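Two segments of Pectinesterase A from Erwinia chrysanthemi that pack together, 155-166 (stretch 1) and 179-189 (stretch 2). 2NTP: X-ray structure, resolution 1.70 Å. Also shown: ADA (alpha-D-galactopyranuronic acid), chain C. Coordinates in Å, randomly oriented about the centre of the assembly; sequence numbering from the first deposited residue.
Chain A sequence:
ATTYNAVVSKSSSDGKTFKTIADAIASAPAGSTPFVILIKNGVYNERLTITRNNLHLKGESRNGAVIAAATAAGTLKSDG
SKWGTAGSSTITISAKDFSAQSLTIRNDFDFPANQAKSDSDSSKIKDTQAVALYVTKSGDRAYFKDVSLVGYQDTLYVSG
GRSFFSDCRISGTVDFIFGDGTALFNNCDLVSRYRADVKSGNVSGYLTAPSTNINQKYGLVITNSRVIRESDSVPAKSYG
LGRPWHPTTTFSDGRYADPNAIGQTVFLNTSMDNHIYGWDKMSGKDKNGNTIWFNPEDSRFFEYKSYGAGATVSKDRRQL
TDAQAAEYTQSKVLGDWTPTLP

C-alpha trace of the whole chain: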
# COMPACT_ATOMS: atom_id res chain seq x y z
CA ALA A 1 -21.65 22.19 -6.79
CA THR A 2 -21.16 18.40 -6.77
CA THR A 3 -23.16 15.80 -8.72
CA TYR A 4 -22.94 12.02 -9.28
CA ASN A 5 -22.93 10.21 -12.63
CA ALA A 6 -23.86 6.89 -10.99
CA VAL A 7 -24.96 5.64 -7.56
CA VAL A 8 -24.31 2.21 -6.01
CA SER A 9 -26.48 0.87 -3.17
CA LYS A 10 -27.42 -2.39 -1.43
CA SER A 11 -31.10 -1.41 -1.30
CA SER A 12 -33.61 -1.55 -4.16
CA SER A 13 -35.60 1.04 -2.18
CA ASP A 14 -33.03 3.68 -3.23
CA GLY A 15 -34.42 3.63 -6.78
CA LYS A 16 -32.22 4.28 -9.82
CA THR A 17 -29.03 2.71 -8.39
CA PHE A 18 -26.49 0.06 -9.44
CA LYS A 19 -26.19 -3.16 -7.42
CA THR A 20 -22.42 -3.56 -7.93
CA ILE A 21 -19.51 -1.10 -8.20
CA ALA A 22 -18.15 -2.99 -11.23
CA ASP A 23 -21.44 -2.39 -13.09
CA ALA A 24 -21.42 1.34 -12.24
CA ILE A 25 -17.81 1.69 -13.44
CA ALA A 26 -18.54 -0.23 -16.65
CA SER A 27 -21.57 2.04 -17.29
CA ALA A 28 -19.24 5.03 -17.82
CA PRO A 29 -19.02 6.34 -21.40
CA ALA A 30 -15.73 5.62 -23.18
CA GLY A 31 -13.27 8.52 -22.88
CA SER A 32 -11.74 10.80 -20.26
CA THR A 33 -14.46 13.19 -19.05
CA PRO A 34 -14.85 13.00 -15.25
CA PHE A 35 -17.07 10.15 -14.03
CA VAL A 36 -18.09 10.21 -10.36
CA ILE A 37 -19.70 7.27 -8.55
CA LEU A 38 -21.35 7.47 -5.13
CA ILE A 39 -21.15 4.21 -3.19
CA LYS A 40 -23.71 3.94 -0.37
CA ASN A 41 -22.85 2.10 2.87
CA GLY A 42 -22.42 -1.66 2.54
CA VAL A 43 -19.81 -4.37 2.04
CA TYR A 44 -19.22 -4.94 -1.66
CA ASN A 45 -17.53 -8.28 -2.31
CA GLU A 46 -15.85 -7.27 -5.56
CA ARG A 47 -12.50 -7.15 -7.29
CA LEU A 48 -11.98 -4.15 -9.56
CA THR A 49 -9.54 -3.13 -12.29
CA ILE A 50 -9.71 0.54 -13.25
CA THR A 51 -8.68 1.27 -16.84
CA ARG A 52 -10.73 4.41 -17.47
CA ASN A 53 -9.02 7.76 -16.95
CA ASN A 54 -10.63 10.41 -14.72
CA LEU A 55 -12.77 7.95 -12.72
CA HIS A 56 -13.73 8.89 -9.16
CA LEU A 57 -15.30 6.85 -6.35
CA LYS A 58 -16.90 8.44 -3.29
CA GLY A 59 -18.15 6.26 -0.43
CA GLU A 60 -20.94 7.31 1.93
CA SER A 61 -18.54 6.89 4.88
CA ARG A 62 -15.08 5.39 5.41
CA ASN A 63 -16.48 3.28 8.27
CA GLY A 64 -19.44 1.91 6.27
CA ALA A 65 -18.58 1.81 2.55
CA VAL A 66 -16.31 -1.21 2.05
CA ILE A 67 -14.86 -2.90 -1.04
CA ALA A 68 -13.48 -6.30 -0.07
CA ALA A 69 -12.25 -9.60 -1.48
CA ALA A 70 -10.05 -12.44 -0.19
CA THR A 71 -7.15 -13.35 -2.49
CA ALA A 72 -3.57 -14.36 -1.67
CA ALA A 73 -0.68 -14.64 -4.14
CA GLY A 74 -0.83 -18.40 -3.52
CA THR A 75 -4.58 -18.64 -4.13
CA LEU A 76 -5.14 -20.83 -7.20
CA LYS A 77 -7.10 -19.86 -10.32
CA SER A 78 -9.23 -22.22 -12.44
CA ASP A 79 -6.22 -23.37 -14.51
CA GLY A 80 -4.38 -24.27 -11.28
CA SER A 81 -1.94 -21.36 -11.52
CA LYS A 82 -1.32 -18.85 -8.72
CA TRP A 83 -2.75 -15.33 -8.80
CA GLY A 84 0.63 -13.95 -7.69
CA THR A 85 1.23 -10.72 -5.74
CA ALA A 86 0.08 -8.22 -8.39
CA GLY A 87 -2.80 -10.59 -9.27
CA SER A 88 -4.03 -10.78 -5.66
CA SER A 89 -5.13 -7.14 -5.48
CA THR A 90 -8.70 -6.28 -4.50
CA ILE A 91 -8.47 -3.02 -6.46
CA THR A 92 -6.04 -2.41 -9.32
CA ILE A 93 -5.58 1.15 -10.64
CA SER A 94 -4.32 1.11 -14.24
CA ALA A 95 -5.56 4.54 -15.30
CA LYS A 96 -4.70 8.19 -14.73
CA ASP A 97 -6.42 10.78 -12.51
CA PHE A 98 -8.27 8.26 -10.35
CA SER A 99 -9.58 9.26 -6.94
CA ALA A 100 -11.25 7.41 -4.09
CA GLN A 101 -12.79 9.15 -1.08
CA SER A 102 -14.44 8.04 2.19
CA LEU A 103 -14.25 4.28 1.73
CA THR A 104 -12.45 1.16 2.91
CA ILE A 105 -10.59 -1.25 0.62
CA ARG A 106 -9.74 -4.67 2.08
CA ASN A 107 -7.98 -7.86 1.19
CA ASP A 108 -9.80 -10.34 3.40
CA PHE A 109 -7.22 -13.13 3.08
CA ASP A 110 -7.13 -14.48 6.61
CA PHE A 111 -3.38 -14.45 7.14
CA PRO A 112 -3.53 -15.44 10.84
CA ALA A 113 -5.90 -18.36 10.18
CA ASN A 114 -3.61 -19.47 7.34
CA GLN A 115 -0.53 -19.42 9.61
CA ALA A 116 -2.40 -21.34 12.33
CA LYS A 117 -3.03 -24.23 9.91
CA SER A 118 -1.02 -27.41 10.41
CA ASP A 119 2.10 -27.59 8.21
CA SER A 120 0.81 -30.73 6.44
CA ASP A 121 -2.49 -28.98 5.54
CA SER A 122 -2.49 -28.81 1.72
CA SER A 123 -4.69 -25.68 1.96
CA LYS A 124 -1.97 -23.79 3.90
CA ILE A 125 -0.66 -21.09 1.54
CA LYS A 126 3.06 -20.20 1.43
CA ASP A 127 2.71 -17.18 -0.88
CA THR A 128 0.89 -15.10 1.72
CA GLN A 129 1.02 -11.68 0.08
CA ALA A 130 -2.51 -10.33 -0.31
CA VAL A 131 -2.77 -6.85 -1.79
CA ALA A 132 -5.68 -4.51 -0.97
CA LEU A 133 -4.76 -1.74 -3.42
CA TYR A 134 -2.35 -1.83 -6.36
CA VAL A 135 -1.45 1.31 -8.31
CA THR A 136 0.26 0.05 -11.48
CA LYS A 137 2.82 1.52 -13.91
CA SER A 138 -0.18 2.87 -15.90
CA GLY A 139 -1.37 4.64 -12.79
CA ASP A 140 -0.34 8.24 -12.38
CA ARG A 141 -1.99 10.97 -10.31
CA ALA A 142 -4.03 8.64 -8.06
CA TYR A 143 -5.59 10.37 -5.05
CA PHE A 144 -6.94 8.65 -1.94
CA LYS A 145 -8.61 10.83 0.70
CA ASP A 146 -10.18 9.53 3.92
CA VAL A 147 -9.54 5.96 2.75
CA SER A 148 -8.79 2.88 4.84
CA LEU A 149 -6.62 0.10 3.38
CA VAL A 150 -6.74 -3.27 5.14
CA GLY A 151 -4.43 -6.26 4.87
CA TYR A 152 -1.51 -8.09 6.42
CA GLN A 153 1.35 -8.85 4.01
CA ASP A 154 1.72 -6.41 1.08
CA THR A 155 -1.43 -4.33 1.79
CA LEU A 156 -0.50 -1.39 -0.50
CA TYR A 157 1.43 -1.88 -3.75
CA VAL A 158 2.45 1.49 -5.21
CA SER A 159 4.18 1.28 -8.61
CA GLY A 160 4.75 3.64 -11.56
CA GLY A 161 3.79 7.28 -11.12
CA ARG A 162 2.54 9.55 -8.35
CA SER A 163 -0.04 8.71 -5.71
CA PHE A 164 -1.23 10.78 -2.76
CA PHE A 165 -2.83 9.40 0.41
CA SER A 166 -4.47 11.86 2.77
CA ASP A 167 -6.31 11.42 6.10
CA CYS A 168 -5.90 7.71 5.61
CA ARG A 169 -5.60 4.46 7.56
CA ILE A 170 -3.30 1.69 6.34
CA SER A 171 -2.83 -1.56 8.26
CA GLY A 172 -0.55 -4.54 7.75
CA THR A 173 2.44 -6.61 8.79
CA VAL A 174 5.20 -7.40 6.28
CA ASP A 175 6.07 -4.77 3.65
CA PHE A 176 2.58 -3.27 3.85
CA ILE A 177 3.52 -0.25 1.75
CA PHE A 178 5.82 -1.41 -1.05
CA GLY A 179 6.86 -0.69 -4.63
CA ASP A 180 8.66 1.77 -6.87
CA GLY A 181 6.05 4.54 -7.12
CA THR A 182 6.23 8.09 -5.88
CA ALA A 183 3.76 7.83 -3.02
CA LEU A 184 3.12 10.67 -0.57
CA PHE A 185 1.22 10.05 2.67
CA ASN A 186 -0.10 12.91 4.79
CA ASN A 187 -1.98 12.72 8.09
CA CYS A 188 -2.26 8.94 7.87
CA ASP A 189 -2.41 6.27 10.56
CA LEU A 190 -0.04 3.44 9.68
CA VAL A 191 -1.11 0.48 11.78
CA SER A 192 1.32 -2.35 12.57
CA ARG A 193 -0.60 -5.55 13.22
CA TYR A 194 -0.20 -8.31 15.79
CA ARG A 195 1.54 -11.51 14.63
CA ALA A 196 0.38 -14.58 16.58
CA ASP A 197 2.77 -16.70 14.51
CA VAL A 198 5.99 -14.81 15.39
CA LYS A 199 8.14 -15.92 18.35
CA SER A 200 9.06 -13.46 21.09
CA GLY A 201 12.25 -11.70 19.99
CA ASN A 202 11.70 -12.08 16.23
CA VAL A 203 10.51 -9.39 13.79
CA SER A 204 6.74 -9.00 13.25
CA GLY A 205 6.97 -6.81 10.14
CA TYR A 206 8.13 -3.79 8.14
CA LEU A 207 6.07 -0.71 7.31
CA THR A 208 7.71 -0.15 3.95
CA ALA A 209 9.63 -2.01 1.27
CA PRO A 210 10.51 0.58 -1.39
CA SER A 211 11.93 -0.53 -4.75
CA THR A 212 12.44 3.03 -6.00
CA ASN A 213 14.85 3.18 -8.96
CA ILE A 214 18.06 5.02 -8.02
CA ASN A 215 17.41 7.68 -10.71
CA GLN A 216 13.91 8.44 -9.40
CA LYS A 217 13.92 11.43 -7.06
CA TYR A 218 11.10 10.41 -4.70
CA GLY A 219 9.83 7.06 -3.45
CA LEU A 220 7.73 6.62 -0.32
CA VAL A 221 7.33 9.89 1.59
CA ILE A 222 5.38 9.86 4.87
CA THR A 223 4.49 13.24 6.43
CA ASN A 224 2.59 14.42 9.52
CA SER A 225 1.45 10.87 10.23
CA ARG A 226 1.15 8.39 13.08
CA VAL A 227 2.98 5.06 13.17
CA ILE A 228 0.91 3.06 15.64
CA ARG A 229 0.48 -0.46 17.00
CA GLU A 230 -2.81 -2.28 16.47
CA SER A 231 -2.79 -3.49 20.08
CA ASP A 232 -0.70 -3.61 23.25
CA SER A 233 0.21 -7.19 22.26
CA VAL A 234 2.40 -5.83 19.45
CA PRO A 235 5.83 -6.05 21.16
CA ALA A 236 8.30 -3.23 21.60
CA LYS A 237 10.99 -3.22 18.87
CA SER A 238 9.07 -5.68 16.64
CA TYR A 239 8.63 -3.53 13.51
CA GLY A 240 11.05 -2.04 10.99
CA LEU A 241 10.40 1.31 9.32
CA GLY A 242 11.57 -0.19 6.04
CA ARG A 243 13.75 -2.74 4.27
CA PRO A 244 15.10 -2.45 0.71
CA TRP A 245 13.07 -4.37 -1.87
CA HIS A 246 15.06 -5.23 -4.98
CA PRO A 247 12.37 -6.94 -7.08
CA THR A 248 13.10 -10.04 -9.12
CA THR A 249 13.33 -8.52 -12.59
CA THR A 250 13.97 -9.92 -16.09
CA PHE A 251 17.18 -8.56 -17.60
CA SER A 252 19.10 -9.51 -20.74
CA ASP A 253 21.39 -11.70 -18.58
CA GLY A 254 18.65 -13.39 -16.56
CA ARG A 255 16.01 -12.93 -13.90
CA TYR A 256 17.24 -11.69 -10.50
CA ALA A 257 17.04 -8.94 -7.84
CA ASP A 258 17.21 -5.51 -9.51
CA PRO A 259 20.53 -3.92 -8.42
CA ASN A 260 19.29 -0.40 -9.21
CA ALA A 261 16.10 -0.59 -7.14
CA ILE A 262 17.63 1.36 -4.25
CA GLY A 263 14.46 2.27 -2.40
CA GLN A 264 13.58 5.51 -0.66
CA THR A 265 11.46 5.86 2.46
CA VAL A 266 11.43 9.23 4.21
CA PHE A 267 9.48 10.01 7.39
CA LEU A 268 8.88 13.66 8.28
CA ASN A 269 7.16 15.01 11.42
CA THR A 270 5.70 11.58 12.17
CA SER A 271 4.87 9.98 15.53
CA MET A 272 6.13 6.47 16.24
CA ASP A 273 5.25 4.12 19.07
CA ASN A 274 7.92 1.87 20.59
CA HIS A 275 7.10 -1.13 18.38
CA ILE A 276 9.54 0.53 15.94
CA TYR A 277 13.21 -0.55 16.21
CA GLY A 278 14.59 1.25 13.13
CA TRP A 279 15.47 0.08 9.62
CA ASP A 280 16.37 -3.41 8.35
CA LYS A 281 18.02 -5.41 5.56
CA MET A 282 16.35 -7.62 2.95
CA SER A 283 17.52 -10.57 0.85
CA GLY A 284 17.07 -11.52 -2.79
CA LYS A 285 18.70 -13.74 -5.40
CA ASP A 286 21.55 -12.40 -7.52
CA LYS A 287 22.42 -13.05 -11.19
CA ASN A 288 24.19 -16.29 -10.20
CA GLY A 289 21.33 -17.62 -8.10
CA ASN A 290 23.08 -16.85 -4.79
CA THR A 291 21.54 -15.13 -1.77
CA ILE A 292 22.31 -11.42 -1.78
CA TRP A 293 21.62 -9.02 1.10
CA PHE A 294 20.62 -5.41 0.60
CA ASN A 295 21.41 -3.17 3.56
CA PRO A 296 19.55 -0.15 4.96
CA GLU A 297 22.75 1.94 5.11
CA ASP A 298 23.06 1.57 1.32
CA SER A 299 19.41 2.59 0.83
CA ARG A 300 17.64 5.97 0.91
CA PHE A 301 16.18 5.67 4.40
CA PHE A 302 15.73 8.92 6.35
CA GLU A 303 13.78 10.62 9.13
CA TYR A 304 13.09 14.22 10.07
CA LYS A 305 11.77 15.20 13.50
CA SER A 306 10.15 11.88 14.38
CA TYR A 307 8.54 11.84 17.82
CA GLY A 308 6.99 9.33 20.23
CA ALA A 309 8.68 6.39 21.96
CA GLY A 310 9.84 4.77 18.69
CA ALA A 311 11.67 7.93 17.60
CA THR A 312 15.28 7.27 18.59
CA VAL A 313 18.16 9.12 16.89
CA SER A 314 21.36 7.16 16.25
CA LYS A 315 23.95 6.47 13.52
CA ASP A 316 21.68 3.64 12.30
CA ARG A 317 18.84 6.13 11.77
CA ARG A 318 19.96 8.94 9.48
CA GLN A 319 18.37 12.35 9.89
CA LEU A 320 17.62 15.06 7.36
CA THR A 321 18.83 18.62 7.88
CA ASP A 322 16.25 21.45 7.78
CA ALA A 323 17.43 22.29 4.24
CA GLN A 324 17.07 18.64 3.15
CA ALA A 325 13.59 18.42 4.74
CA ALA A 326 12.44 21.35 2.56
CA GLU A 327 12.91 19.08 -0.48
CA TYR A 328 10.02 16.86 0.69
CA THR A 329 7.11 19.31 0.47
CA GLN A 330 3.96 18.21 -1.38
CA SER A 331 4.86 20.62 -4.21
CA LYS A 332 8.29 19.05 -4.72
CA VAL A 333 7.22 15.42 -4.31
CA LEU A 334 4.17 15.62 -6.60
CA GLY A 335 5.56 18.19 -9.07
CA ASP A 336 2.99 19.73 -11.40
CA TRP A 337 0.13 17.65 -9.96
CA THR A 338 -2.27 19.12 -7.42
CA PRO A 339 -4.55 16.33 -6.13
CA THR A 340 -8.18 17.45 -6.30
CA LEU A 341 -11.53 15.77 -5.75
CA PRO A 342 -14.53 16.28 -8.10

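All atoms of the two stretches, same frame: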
# COMPACT_ATOMS: atom_id res chain seq x y z
N THR A 155 -0.14 -5.04 1.89
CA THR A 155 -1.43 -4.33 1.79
C THR A 155 -1.51 -3.33 0.62
O THR A 155 -2.47 -3.37 -0.15
CB THR A 155 -1.75 -3.61 3.11
OG1 THR A 155 -1.71 -4.56 4.18
CG2 THR A 155 -3.14 -2.94 3.05
N LEU A 156 -0.51 -2.46 0.51
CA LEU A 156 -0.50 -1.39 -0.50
C LEU A 156 0.71 -1.50 -1.43
O LEU A 156 1.85 -1.38 -0.98
CB LEU A 156 -0.52 -0.02 0.17
CG LEU A 156 -0.40 1.18 -0.79
CD1 LEU A 156 -1.53 1.19 -1.84
CD2 LEU A 156 -0.38 2.49 0.00
N TYR A 157 0.42 -1.71 -2.71
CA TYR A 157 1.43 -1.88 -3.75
C TYR A 157 1.39 -0.62 -4.61
O TYR A 157 0.46 -0.43 -5.37
CB TYR A 157 1.07 -3.12 -4.60
CG TYR A 157 2.14 -3.66 -5.54
CD1 TYR A 157 3.33 -2.97 -5.80
CD2 TYR A 157 1.95 -4.89 -6.19
CE1 TYR A 157 4.29 -3.48 -6.68
CE2 TYR A 157 2.90 -5.40 -7.07
CZ TYR A 157 4.07 -4.70 -7.30
OH TYR A 157 5.00 -5.22 -8.17
N VAL A 158 2.39 0.25 -4.44
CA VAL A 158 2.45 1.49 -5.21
C VAL A 158 3.59 1.45 -6.24
O VAL A 158 4.76 1.51 -5.88
CB VAL A 158 2.56 2.75 -4.29
CG1 VAL A 158 1.19 3.12 -3.73
CG2 VAL A 158 3.56 2.52 -3.16
N SER A 159 3.22 1.32 -7.51
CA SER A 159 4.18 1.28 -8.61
C SER A 159 3.98 2.46 -9.56
O SER A 159 3.03 3.22 -9.41
CB SER A 159 4.05 -0.05 -9.36
OG SER A 159 5.10 -0.24 -10.29
N GLY A 160 4.89 2.62 -10.51
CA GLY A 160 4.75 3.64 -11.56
C GLY A 160 4.86 5.08 -11.11
O GLY A 160 5.91 5.52 -10.65
N GLY A 161 3.77 5.83 -11.27
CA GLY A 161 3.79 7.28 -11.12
C GLY A 161 3.53 7.77 -9.71
O GLY A 161 3.99 7.17 -8.73
N ARG A 162 2.78 8.87 -9.62
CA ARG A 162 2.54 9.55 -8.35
C ARG A 162 1.20 9.20 -7.75
O ARG A 162 0.18 9.16 -8.45
CB ARG A 162 2.64 11.07 -8.53
CG ARG A 162 3.84 11.52 -9.33
CD ARG A 162 3.41 11.97 -10.72
NE ARG A 162 3.39 13.41 -10.78
CZ ARG A 162 2.92 14.15 -11.78
NH1 ARG A 162 2.38 13.60 -12.87
NH2 ARG A 162 2.98 15.46 -11.67
N SER A 163 1.20 8.92 -6.46
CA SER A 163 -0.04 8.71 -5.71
C SER A 163 0.02 9.54 -4.44
O SER A 163 1.10 9.80 -3.91
CB SER A 163 -0.21 7.24 -5.37
OG SER A 163 0.94 6.77 -4.69
N PHE A 164 -1.15 9.96 -3.97
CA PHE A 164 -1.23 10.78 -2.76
C PHE A 164 -2.31 10.21 -1.86
O PHE A 164 -3.44 9.97 -2.30
CB PHE A 164 -1.52 12.24 -3.12
CG PHE A 164 -1.65 13.16 -1.93
CD1 PHE A 164 -0.65 13.24 -0.96
CD2 PHE A 164 -2.77 13.97 -1.79
CE1 PHE A 164 -0.77 14.10 0.14
CE2 PHE A 164 -2.91 14.84 -0.69
CZ PHE A 164 -1.91 14.90 0.27
N PHE A 165 -1.94 9.96 -0.60
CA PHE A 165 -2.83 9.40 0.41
C PHE A 165 -2.96 10.41 1.54
O PHE A 165 -1.96 10.83 2.11
CB PHE A 165 -2.27 8.08 0.93
CG PHE A 165 -2.15 7.02 -0.13
CD1 PHE A 165 -1.06 7.00 -1.00
CD2 PHE A 165 -3.13 6.04 -0.26
CE1 PHE A 165 -0.95 6.03 -1.99
CE2 PHE A 165 -3.03 5.06 -1.24
CZ PHE A 165 -1.94 5.05 -2.11
N SER A 166 -4.20 10.78 1.84
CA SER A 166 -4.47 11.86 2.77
C SER A 166 -5.56 11.45 3.75
O SER A 166 -6.58 10.89 3.34
CB SER A 166 -4.91 13.10 1.99
OG SER A 166 -5.36 14.14 2.84
N GLY A 179 6.85 -0.97 -3.19
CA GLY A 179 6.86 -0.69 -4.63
C GLY A 179 7.75 0.49 -4.99
O GLY A 179 8.43 1.06 -4.15
N ASP A 180 7.72 0.83 -6.28
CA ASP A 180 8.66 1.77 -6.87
C ASP A 180 8.03 3.12 -7.20
O ASP A 180 8.67 3.98 -7.79
CB ASP A 180 9.22 1.16 -8.16
CG ASP A 180 8.12 0.84 -9.15
OD1 ASP A 180 7.36 -0.13 -8.92
OD2 ASP A 180 7.99 1.56 -10.16
N GLY A 181 6.77 3.30 -6.82
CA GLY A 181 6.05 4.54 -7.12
C GLY A 181 6.52 5.72 -6.30
O GLY A 181 7.28 5.57 -5.33
N THR A 182 6.08 6.91 -6.70
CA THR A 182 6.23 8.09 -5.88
C THR A 182 4.92 8.20 -5.11
O THR A 182 3.89 8.53 -5.68
CB THR A 182 6.47 9.35 -6.74
OG1 THR A 182 7.69 9.21 -7.48
CG2 THR A 182 6.57 10.59 -5.86
N ALA A 183 4.97 7.88 -3.82
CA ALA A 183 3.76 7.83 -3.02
C ALA A 183 3.94 8.70 -1.78
O ALA A 183 4.84 8.47 -0.97
CB ALA A 183 3.44 6.38 -2.62
N LEU A 184 3.09 9.71 -1.68
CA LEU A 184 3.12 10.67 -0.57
C LEU A 184 1.94 10.40 0.36
O LEU A 184 0.80 10.25 -0.10
CB LEU A 184 3.06 12.11 -1.11
CG LEU A 184 3.00 13.27 -0.11
CD1 LEU A 184 4.28 13.35 0.73
CD2 LEU A 184 2.76 14.58 -0.83
N PHE A 185 2.23 10.34 1.65
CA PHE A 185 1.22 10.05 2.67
C PHE A 185 1.20 11.21 3.64
O PHE A 185 2.25 11.56 4.21
CB PHE A 185 1.56 8.75 3.41
CG PHE A 185 1.70 7.55 2.51
CD1 PHE A 185 2.89 7.29 1.83
CD2 PHE A 185 0.62 6.69 2.32
CE1 PHE A 185 3.00 6.19 0.98
CE2 PHE A 185 0.72 5.59 1.48
CZ PHE A 185 1.91 5.34 0.81
N ASN A 186 0.04 11.82 3.83
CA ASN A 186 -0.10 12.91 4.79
C ASN A 186 -1.25 12.70 5.75
O ASN A 186 -2.37 12.39 5.34
CB ASN A 186 -0.23 14.26 4.08
CG ASN A 186 -0.23 15.43 5.07
OD1 ASN A 186 -1.25 16.05 5.32
ND2 ASN A 186 0.92 15.68 5.68
N ASN A 187 -0.97 12.89 7.04
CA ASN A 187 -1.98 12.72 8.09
C ASN A 187 -2.63 11.34 8.06
O ASN A 187 -3.85 11.21 8.16
CB ASN A 187 -3.02 13.85 8.04
CG ASN A 187 -3.89 13.90 9.27
OD1 ASN A 187 -3.42 13.68 10.39
ND2 ASN A 187 -5.17 14.18 9.08
N CYS A 188 -1.80 10.32 7.91
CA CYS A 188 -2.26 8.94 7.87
C CYS A 188 -1.90 8.20 9.15
O CYS A 188 -0.89 8.50 9.80
CB CYS A 188 -1.66 8.21 6.67
SG CYS A 188 -2.38 8.66 5.07
N ASP A 189 -2.74 7.22 9.51
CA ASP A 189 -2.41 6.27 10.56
C ASP A 189 -1.90 5.00 9.91
O ASP A 189 -2.62 4.34 9.17
CB ASP A 189 -3.64 5.94 11.41
CG ASP A 189 -3.94 7.01 12.44
OD1 ASP A 189 -3.21 8.01 12.50
OD2 ASP A 189 -4.92 6.84 13.19
C1 ADA C . 7.93 -10.63 -7.84
C2 ADA C . 8.37 -9.49 -8.76
C3 ADA C . 7.32 -8.38 -8.79
C4 ADA C . 5.93 -8.94 -9.11
C5 ADA C . 5.60 -10.07 -8.14
C6 ADA C . 4.27 -10.70 -8.44
O2 ADA C . 9.62 -8.98 -8.28
O3 ADA C . 7.70 -7.36 -9.74
O4 ADA C . 5.89 -9.47 -10.45
O5 ADA C . 6.62 -11.08 -8.20
O6B ADA C . 3.29 -9.96 -8.68
O6A ADA C . 4.19 -11.94 -8.42
O HOH W 1 7.05 7.92 -9.90
O HOH W 2 8.11 3.98 -10.88
O HOH W 3 -3.64 15.90 3.90

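This contact is a pair of parallel, in-register β-strands, 162-166 and 182-186, joined by a ladder of backbone hydrogen bonds, with paired side chains on the same face at each rung and a polar turn clamped at one end. The strand axes approach to 4.7 Å and run 13° apart, and the two stretches together bury 799 Å².

The ladder follows the parallel rule, in which alternate residues of each strand both give and receive. Thr182 N donates to Gly161 O (2.9 Å), Ser163 N to Thr182 O (2.8 Å), Leu184 N to Ser163 O (3.0 Å), Phe165 N to Leu184 O (2.8 Å) and Asn186 N to Phe165 O (2.8 Å). CA-H...O contacts fill in between, such as Arg162 CA to Thr182 O at 3.2 Å.

With the register exact, paired side chains point to the same face, and most of them touch. Ser163, Ala183, Phe165 and Phe185 share one face. There the two phenylalanines, both in the m rotamer, lie with ring planes at 13° and centroids 4.8 Å apart, slid so that they barely overlap; Phe165 CD1 approaches Phe185 CE2 to 3.4 Å. Leu156 CD2 meets the edge of the Phe185 ring, 3.6 Å from CE2, while Val158 CG2 packs 3.9 Å from Ala183 CB. Small Ser163 and Ala183 fit closely, with OG 3.3 Å from CB.

The other face carries Arg162, Thr182, Phe164, Leu184, Ser166 and Asn186. Phe164 and Leu184, both t at chi1, make its apolar step, CD1 to CD2 at 3.7 Å. Like Phe165 and Phe185 they are buried, which suits apolar residues, whereas Asn186 and Asp180 are partly exposed, their polar groups held by water or hydrogen bonds. The rung beyond is polar: a water bridges Ser166 OG (2.7 Å) and Asn186 OD1 (2.8 Å). Arg162 lays its CG 4.3 Å from Thr182 CB, then leads its end away to hydrogen-bond elsewhere in the structure.

Before the paired strands, Asp180 clamps the 159-160 turn. Ser159 OG donates to its OD1 at 2.6 Å, and Gly160 N makes a weak hydrogen bond to its OD2 at 3.3 Å. Gly181 N donates to Val158 O (2.9 Å). A water links Gly160 O and Thr182 OG1, at 2.8 Å from each.

Glycine suits this end for distinct reasons. Gly160 has a positive phi. Gly179 adopts backbone angles that call for glycine, and an ideal CB there would sit 2.2 Å from Val158 O, a clash. At Gly181 a CB would be tight, 3.0 Å from Val158 O and 3.1 Å from Ser159 O. Without a CB on Gly181, its CA comes within 4.0 Å of Ser159 CA.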